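PDB 4ECM: glucose-1-phosphate thymidylyltransferase from Bacillus anthracis, which catalyses the transfer of a thymidylyl group from dTTP to glucose 1-phosphate, releasing pyrophosphate and forming dTDP-glucose for dTDP-L-rhamnose biosynthesis. Local coordinates for residues Leu250-Ala253 with Asn254-Arg258. Sequence-based numbering, arbitrary orientation.
Sequences LQRA and NALAR
Leu250 to Ala253 accept successive i to i+4 hydrogen bonds from the backbone N atoms of Asn254 to Ala257 in the last turns of helix 247-256; the final one, Ala257 N to Ala253 O at 2.9 Å, is the most bent, with an N-H...O angle of 131°. Asn254 folds back on its own helix: a chi1 of -87° carries its amide back alongside Leu250, and ND2 donates to Leu250 O at 2.9 Å. This bond is nearly straight (171°), and the oxygen sits almost in the amide plane, yet ND2 stands above the carbonyl plane, on the face of Leu250 O opposite that approached by Asn254 N, which lies 3.0 Å from Leu250 O. Asn254 ND2 rests 3.7 Å from Leu250 CD1, the methyl flanking the amide. Arg252 and Leu256 form the other side-by-side pair, where the aliphatic CG of Arg252 meets Leu256 CD1 at 4.0 Å. Ala253 and Ala257 pack on Val52 of strand 51-52, which Leu250 also touches while reaching Met57 of helix 57-67. The buried amide of Asn254 is engaged further: ND2 also donates to Pro51 O, while OD1 accepts from Gly53 N and from Gln251 NE2 of the second subunit. Gln251 NE2 reciprocates towards Asn254 OD1 of that subunit, giving a paired exchange across the interface. Leu250 O is thus gripped by two donors, and bonds at both ends of the Asn254 amide restrain its rotation, so that a single side chain joins the helix, the 51-53 backbone and the subunit interface.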
loop_
_atom_site.group_PDB
_atom_site.type_symbol
_atom_site.label_atom_id
_atom_site.label_comp_id
_atom_site.label_asym_id
_atom_site.label_seq_id
_atom_site.Cartn_x
_atom_site.Cartn_y
_atom_site.Cartn_z
ATOM N N LEU A 250 5.619 -22.500 11.786
ATOM C CA LEU A 250 6.188 -21.608 10.765
ATOM C C LEU A 250 7.713 -21.751 10.779
ATOM O O LEU A 250 8.358 -21.825 9.733
ATOM C CB LEU A 250 5.791 -20.143 11.024
ATOM C CG LEU A 250 6.472 -19.069 10.172
ATOM C CD1 LEU A 250 6.139 -19.235 8.678
ATOM C CD2 LEU A 250 6.069 -17.680 10.663
ATOM N N GLN A 251 8.288 -21.758 11.970
ATOM C CA GLN A 251 9.743 -21.930 12.109
ATOM C C GLN A 251 10.186 -23.293 11.591
ATOM O O GLN A 251 11.238 -23.409 10.955
ATOM C CB GLN A 251 10.171 -21.742 13.550
ATOM C CG GLN A 251 9.984 -20.314 14.060
ATOM C CD GLN A 251 10.779 -19.297 13.270
ATOM O OE1 GLN A 251 11.862 -19.596 12.756
ATOM N NE2 GLN A 251 10.253 -18.072 13.182
ATOM N N ARG A 252 9.378 -24.317 11.850
ATOM C CA ARG A 252 9.672 -25.671 11.384
ATOM C C ARG A 252 9.675 -25.697 9.862
ATOM O O ARG A 252 10.592 -26.233 9.242
ATOM C CB ARG A 252 8.608 -26.636 11.893
ATOM C CG ARG A 252 8.871 -28.115 11.617
ATOM C CD ARG A 252 7.595 -28.879 11.894
ATOM N NE ARG A 252 6.997 -28.393 13.133
ATOM C CZ ARG A 252 5.703 -28.434 13.407
ATOM N NH1 ARG A 252 5.276 -27.951 14.567
ATOM N NH2 ARG A 252 4.846 -28.929 12.515
ATOM N N ALA A 253 8.645 -25.111 9.265
ATOM C CA ALA A 253 8.529 -25.051 7.803
ATOM C C ALA A 253 9.768 -24.358 7.233
ATOM O O ALA A 253 10.337 -24.810 6.239
ATOM C CB ALA A 253 7.251 -24.302 7.393
ATOM N N ASN A 254 10.189 -23.260 7.863
ATOM C CA ASN A 254 11.403 -22.580 7.423
ATOM C C ASN A 254 12.633 -23.475 7.429
ATOM O O ASN A 254 13.393 -23.477 6.449
ATOM C CB ASN A 254 11.694 -21.306 8.233
ATOM C CG ASN A 254 10.991 -20.103 7.669
ATOM O OD1 ASN A 254 11.567 -19.388 6.857
ATOM N ND2 ASN A 254 9.726 -19.900 8.038
ATOM N N ALA A 255 12.825 -24.230 8.507
ATOM C CA ALA A 255 13.978 -25.121 8.611
ATOM C C ALA A 255 13.881 -26.213 7.544
ATOM O O ALA A 255 14.851 -26.496 6.855
ATOM C CB ALA A 255 14.088 -25.746 10.017
ATOM N N LEU A 256 12.705 -26.815 7.412
ATOM C CA LEU A 256 12.496 -27.862 6.416
ATOM C C LEU A 256 12.695 -27.395 4.977
ATOM O O LEU A 256 13.100 -28.179 4.122
ATOM C CB LEU A 256 11.080 -28.439 6.545
ATOM C CG LEU A 256 10.852 -29.345 7.767
ATOM C CD1 LEU A 256 9.364 -29.723 7.973
ATOM C CD2 LEU A 256 11.714 -30.608 7.628
ATOM N N ALA A 257 12.436 -26.109 4.738
ATOM C CA ALA A 257 12.464 -25.531 3.407
ATOM C C ALA A 257 13.784 -24.958 2.948
ATOM O O ALA A 257 13.853 -24.478 1.821
ATOM C CB ALA A 257 11.388 -24.411 3.317
ATOM N N ARG A 258 14.826 -25.028 3.775
ATOM C CA ARG A 258 16.099 -24.351 3.469
ATOM C C ARG A 258 16.664 -24.578 2.071
ATOM O O ARG A 258 17.087 -23.636 1.428
ATOM C CB ARG A 258 17.187 -24.728 4.486
ATOM C CG ARG A 258 18.504 -23.950 4.303
ATOM C CD ARG A 258 19.645 -24.573 5.122
ATOM N NE ARG A 258 20.024 -25.867 4.566
ATOM C CZ ARG A 258 20.820 -26.754 5.159
ATOM N NH1 ARG A 258 21.331 -26.512 6.352
ATOM N NH2 ARG A 258 21.082 -27.907 4.559
#